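Long-range contact in aminoglycoside-O-phosphotransferase VIII (Streptomyces rimosus, PDB 4H05), which probably transfers the gamma-phosphate of ATP to the 3'-hydroxyl of aminoglycoside antibiotics, inactivating them and so conferring resistance: residues A[136-145]-A[171-182]. Sequence-based numbering, arbitrary orientation.
Sequences SLAVTVPQAA and LAELERTRPADE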
ATOM      1  N   SER A 136      10.172  -9.684  -4.012  1.00 26.13           N
ATOM      2  CA  SER A 136      11.258 -10.029  -3.112  1.00 24.34           C
ATOM      3  C   SER A 136      12.438  -9.102  -3.292  1.00 27.46           C
ATOM      4  O   SER A 136      12.412  -8.227  -4.156  1.00 29.90           O
ATOM      5  CB  SER A 136      11.704 -11.469  -3.332  1.00 26.57           C
ATOM      6  OG  SER A 136      12.083 -11.635  -4.649  1.00 25.73           O
ATOM      7  N   LEU A 137      13.466  -9.280  -2.458  1.00 28.47           N
ATOM      8  CA  LEU A 137      14.701  -8.451  -2.545  1.00 32.47           C
ATOM      9  C   LEU A 137      15.397  -8.529  -3.892  1.00 32.16           C
ATOM     10  O   LEU A 137      16.024  -7.491  -4.321  1.00 30.20           O
ATOM     11  CB  LEU A 137      15.699  -8.864  -1.492  1.00 31.14           C
ATOM     12  CG  LEU A 137      15.233  -8.647  -0.041  1.00 31.51           C
ATOM     13  CD1 LEU A 137      16.106  -9.453   0.905  1.00 31.16           C
ATOM     14  CD2 LEU A 137      15.229  -7.169   0.304  1.00 28.15           C
ATOM     15  N   ALA A 138      15.286  -9.684  -4.589  1.00 28.52           N
ATOM     16  CA  ALA A 138      15.783  -9.708  -6.049  1.00 32.73           C
ATOM     17  C   ALA A 138      15.072  -8.686  -6.931  1.00 30.41           C
ATOM     18  O   ALA A 138      15.649  -8.145  -7.872  1.00 36.56           O
ATOM     19  CB  ALA A 138      15.778 -11.119  -6.713  1.00 32.88           C
ATOM     20  N   VAL A 139      13.891  -8.249  -6.566  1.00 29.38           N
ATOM     21  CA  VAL A 139      13.201  -7.237  -7.394  1.00 26.63           C
ATOM     22  C   VAL A 139      13.348  -5.858  -6.805  1.00 28.75           C
ATOM     23  O   VAL A 139      13.467  -4.801  -7.507  1.00 27.45           O
ATOM     24  CB  VAL A 139      11.656  -7.506  -7.425  1.00 25.38           C
ATOM     25  CG1 VAL A 139      10.880  -6.316  -7.915  1.00 23.89           C
ATOM     26  CG2 VAL A 139      11.310  -8.691  -8.252  1.00 25.56           C
ATOM     27  N   THR A 140      13.209  -5.821  -5.495  1.00 27.77           N
ATOM     28  CA  THR A 140      13.059  -4.533  -4.851  1.00 27.06           C
ATOM     29  C   THR A 140      14.388  -3.817  -4.721  1.00 28.79           C
ATOM     30  O   THR A 140      14.424  -2.595  -4.754  1.00 29.29           O
ATOM     31  CB  THR A 140      12.379  -4.612  -3.476  1.00 27.69           C
ATOM     32  OG1 THR A 140      13.076  -5.525  -2.623  1.00 25.55           O
ATOM     33  CG2 THR A 140      10.888  -4.979  -3.585  1.00 27.26           C
ATOM     34  N   VAL A 141      15.485  -4.540  -4.549  1.00 34.18           N
ATOM     35  CA  VAL A 141      16.779  -3.857  -4.358  1.00 32.69           C
ATOM     36  C   VAL A 141      17.220  -3.192  -5.697  1.00 33.49           C
ATOM     37  O   VAL A 141      17.403  -1.960  -5.769  1.00 32.61           O
ATOM     38  CB  VAL A 141      17.852  -4.751  -3.689  1.00 29.90           C
ATOM     39  CG1 VAL A 141      19.168  -3.980  -3.591  1.00 33.95           C
ATOM     40  CG2 VAL A 141      17.438  -5.254  -2.331  1.00 26.54           C
ATOM     41  N   PRO A 142      17.277  -3.975  -6.793  1.00 38.10           N
ATOM     42  CA  PRO A 142      17.405  -3.261  -8.067  1.00 36.92           C
ATOM     43  C   PRO A 142      16.411  -2.098  -8.279  1.00 39.58           C
ATOM     44  O   PRO A 142      16.800  -1.088  -8.864  1.00 39.62           O
ATOM     45  CB  PRO A 142      17.142  -4.353  -9.105  1.00 37.71           C
ATOM     46  CG  PRO A 142      17.646  -5.623  -8.485  1.00 35.60           C
ATOM     47  CD  PRO A 142      17.343  -5.445  -6.977  1.00 36.17           C
ATOM     48  N   GLN A 143      15.148  -2.192  -7.886  1.00 36.71           N
ATOM     49  CA  GLN A 143      14.304  -0.988  -8.069  1.00 42.28           C
ATOM     50  C   GLN A 143      14.852   0.238  -7.257  1.00 41.04           C
ATOM     51  O   GLN A 143      14.687   1.383  -7.659  1.00 32.03           O
ATOM     52  CB  GLN A 143      12.841  -1.220  -7.701  1.00 45.01           C
ATOM     53  CG  GLN A 143      12.034  -2.093  -8.654  1.00 51.59           C
ATOM     54  CD  GLN A 143      10.699  -2.561  -8.059  1.00 47.04           C
ATOM     55  OE1 GLN A 143      10.533  -2.647  -6.849  1.00 40.08           O
ATOM     56  NE2 GLN A 143       9.772  -2.877  -8.908  1.00 42.51           N
ATOM     57  N   ALA A 144      15.471  -0.033  -6.103  1.00 36.39           N
ATOM     58  CA  ALA A 144      15.992   1.002  -5.230  1.00 38.65           C
ATOM     59  C   ALA A 144      17.217   1.656  -5.912  1.00 38.78           C
ATOM     60  O   ALA A 144      17.265   2.861  -6.088  1.00 43.73           O
ATOM     61  CB  ALA A 144      16.349   0.385  -3.874  1.00 30.35           C
ATOM     62  N   ALA A 145      18.173   0.858  -6.343  1.00 41.07           N
ATOM     63  CA  ALA A 145      19.219   1.374  -7.258  1.00 41.24           C
ATOM     64  C   ALA A 145      18.686   2.172  -8.484  1.00 40.21           C
ATOM     65  O   ALA A 145      19.153   3.240  -8.755  1.00 40.04           O
ATOM     66  CB  ALA A 145      20.138   0.244  -7.689  1.00 40.50           C
ATOM     67  N   LEU A 171      21.383   4.129  -0.764  1.00 35.84           N
ATOM     68  CA  LEU A 171      21.594   2.858  -1.399  1.00 33.30           C
ATOM     69  C   LEU A 171      22.790   2.115  -0.821  1.00 34.40           C
ATOM     70  O   LEU A 171      22.706   0.891  -0.687  1.00 36.43           O
ATOM     71  CB  LEU A 171      21.713   3.067  -2.897  1.00 35.35           C
ATOM     72  CG  LEU A 171      21.919   1.854  -3.759  1.00 38.91           C
ATOM     73  CD1 LEU A 171      20.577   1.107  -3.732  1.00 36.60           C
ATOM     74  CD2 LEU A 171      22.371   2.312  -5.162  1.00 37.71           C
ATOM     75  N   ALA A 172      23.897   2.809  -0.469  1.00 37.83           N
ATOM     76  CA  ALA A 172      25.003   2.126   0.296  1.00 36.59           C
ATOM     77  C   ALA A 172      24.415   1.465   1.582  1.00 36.27           C
ATOM     78  O   ALA A 172      24.755   0.330   1.936  1.00 34.19           O
ATOM     79  CB  ALA A 172      26.162   3.088   0.661  1.00 34.08           C
ATOM     80  N   GLU A 173      23.533   2.180   2.291  1.00 37.65           N
ATOM     81  CA  GLU A 173      23.075   1.669   3.597  1.00 39.24           C
ATOM     82  C   GLU A 173      22.216   0.441   3.334  1.00 31.01           C
ATOM     83  O   GLU A 173      22.355  -0.582   3.946  1.00 25.32           O
ATOM     84  CB  GLU A 173      22.352   2.766   4.398  1.00 41.73           C
ATOM     85  CG  GLU A 173      22.017   2.415   5.854  1.00 42.79           C
ATOM     86  CD  GLU A 173      23.237   2.132   6.693  1.00 44.33           C
ATOM     87  OE1 GLU A 173      24.297   2.595   6.303  1.00 42.78           O
ATOM     88  OE2 GLU A 173      23.169   1.409   7.699  1.00 44.53           O
ATOM     89  N   LEU A 174      21.408   0.527   2.303  1.00 32.80           N
ATOM     90  CA  LEU A 174      20.493  -0.585   1.932  1.00 33.83           C
ATOM     91  C   LEU A 174      21.236  -1.873   1.573  1.00 36.25           C
ATOM     92  O   LEU A 174      20.962  -2.922   2.151  1.00 33.93           O
ATOM     93  CB  LEU A 174      19.691  -0.114   0.753  1.00 32.24           C
ATOM     94  CG  LEU A 174      18.268  -0.513   0.447  1.00 36.05           C
ATOM     95  CD1 LEU A 174      18.215  -1.230  -0.847  1.00 28.50           C
ATOM     96  CD2 LEU A 174      17.462  -1.127   1.591  1.00 32.76           C
ATOM     97  N   GLU A 175      22.207  -1.758   0.647  1.00 37.94           N
ATOM     98  CA  GLU A 175      23.112  -2.873   0.256  1.00 36.43           C
ATOM     99  C   GLU A 175      23.870  -3.387   1.487  1.00 34.98           C
ATOM    100  O   GLU A 175      24.000  -4.607   1.709  1.00 34.01           O
ATOM    101  CB  GLU A 175      24.052  -2.445  -0.914  1.00 39.62           C
ATOM    102  CG  GLU A 175      23.439  -2.468  -2.339  1.00 37.79           C
ATOM    103  CD  GLU A 175      24.189  -1.576  -3.361  1.00 40.31           C
ATOM    104  N   ARG A 176      24.291  -2.496   2.372  1.00 36.94           N
ATOM    105  CA  ARG A 176      25.065  -2.961   3.536  1.00 35.74           C
ATOM    106  C   ARG A 176      24.272  -3.758   4.546  1.00 39.17           C
ATOM    107  O   ARG A 176      24.745  -4.756   5.112  1.00 38.17           O
ATOM    108  CB  ARG A 176      25.706  -1.768   4.255  1.00 43.19           C
ATOM    109  CG  ARG A 176      26.537  -2.166   5.482  1.00 43.98           C
ATOM    110  CD  ARG A 176      27.207  -0.953   6.152  1.00 47.25           C
ATOM    111  NE  ARG A 176      26.291  -0.291   7.098  1.00 51.14           N
ATOM    112  CZ  ARG A 176      25.888  -0.797   8.279  1.00 48.93           C
ATOM    113  NH1 ARG A 176      26.316  -1.978   8.720  1.00 45.18           N
ATOM    114  NH2 ARG A 176      25.027  -0.117   9.026  1.00 47.39           N
ATOM    115  N   THR A 177      23.074  -3.282   4.835  1.00 37.38           N
ATOM    116  CA  THR A 177      22.185  -3.964   5.771  1.00 36.99           C
ATOM    117  C   THR A 177      21.273  -5.026   5.178  1.00 35.42           C
ATOM    118  O   THR A 177      20.555  -5.664   5.913  1.00 37.85           O
ATOM    119  CB  THR A 177      21.355  -2.923   6.527  1.00 39.24           C
ATOM    120  OG1 THR A 177      20.756  -1.976   5.605  1.00 35.70           O
ATOM    121  CG2 THR A 177      22.297  -2.129   7.458  1.00 39.72           C
ATOM    122  N   ARG A 178      21.310  -5.332   3.893  1.00 35.51           N
ATOM    123  CA  ARG A 178      20.279  -6.286   3.412  1.00 39.52           C
ATOM    124  C   ARG A 178      20.242  -7.555   4.242  1.00 37.64           C
ATOM    125  O   ARG A 178      21.250  -8.071   4.615  1.00 36.28           O
ATOM    126  CB  ARG A 178      20.301  -6.575   1.890  1.00 42.99           C
ATOM    127  CG  ARG A 178      20.788  -7.908   1.400  1.00 44.97           C
ATOM    128  CD  ARG A 178      20.931  -7.849  -0.140  1.00 48.89           C
ATOM    129  NE  ARG A 178      20.084  -8.810  -0.841  1.00 47.16           N
ATOM    130  CZ  ARG A 178      19.820  -8.826  -2.151  1.00 49.38           C
ATOM    131  NH1 ARG A 178      20.318  -7.931  -3.007  1.00 45.86           N
ATOM    132  NH2 ARG A 178      19.038  -9.785  -2.627  1.00 55.22           N
ATOM    133  N   PRO A 179      19.042  -8.044   4.571  1.00 40.13           N
ATOM    134  CA  PRO A 179      18.994  -9.285   5.349  1.00 43.61           C
ATOM    135  C   PRO A 179      19.651 -10.503   4.683  1.00 42.49           C
ATOM    136  O   PRO A 179      19.722 -10.594   3.450  1.00 36.57           O
ATOM    137  CB  PRO A 179      17.498  -9.499   5.546  1.00 40.27           C
ATOM    138  CG  PRO A 179      16.947  -8.120   5.515  1.00 39.57           C
ATOM    139  CD  PRO A 179      17.705  -7.466   4.412  1.00 36.32           C
ATOM    140  N   ALA A 180      20.179 -11.375   5.539  1.00 43.16           N
ATOM    141  CA  ALA A 180      20.635 -12.730   5.186  1.00 50.82           C
ATOM    142  C   ALA A 180      19.570 -13.641   4.520  1.00 51.27           C
ATOM    143  O   ALA A 180      19.871 -14.411   3.623  1.00 48.81           O
ATOM    144  CB  ALA A 180      21.142 -13.411   6.469  1.00 48.51           C
ATOM    145  N   ASP A 181      18.326 -13.562   4.990  1.00 52.02           N
ATOM    146  CA  ASP A 181      17.266 -14.493   4.571  1.00 48.38           C
ATOM    147  C   ASP A 181      15.969 -13.671   4.363  1.00 43.23           C
ATOM    148  O   ASP A 181      15.861 -12.567   4.874  1.00 38.26           O
ATOM    149  CB  ASP A 181      17.047 -15.489   5.690  1.00 53.19           C
ATOM    150  CG  ASP A 181      16.543 -14.809   6.942  1.00 59.49           C
ATOM    151  OD1 ASP A 181      17.415 -14.199   7.619  1.00 63.34           O
ATOM    152  OD2 ASP A 181      15.287 -14.805   7.191  1.00 61.09           O
ATOM    153  N   GLU A 182      15.035 -14.182   3.565  1.00 35.85           N
ATOM    154  CA  GLU A 182      13.705 -13.597   3.406  1.00 34.18           C
ATOM    155  C   GLU A 182      12.794 -14.647   3.957  1.00 31.51           C
ATOM    156  O   GLU A 182      12.788 -15.746   3.440  1.00 32.70           O
ATOM    157  CB  GLU A 182      13.343 -13.349   1.933  1.00 32.53           C
ATOM    158  CG  GLU A 182      13.989 -12.152   1.309  1.00 30.44           C
ATOM    159  CD  GLU A 182      13.771 -12.139  -0.162  1.00 29.78           C
ATOM    160  OE1 GLU A 182      13.035 -11.233  -0.621  1.00 28.62           O
ATOM    161  OE2 GLU A 182      14.317 -13.031  -0.844  1.00 27.88           O
TER
HETATM  162  O   HOH W   1      15.120 -12.222  -3.245  1.00 27.23           O
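E182 reaches the first turn of helix 137-145 and takes the backbone N-H of L137 on OE1, a nearly straight bond of 2.7 Å from L137 N to E182 OE1 that meets the carboxylate from above its plane. Water 1 donates to E182 OE2, 2.7 Å from its O, and accepts the N-H of A138, so one carboxylate serves two amides of the first turn, one directly and one through the water, where the helix dipole would probably favour its negative charge. With CG beside its own backbone N (chi1 -77°) and the chain extended beyond, E182 slides past L137, CG lying 3.5 Å from L137 CD1. R178 also reaches L137, NH2 coming to 3.6 Å from L137 CB, while V141 CG2 sits over one face of the guanidinium, offset toward its rim. Farther along the helix the side-chain contacts are apolar: L174 CD1 packs 3.9 Å from A144 CB and also touches V141 CG1, and L171 lays both methyls against A145, CD1 coming to 3.6 Å from A145 N. This is a near-antiparallel helix pair, in which the axes of 137-145 and 171-177 approach to 10.6 Å with a crossing angle of -159°, in the helical part of the kinase-like aminoglycoside phosphotransferase fold, away from the predicted catalytic and magnesium residues. Helix 260-270 joins it, F265 touching L137, L174 and P179. At the N-cap, S136 OG is hydrogen-bonded to D134, and D181, next to E182, forms a salt bridge with K262.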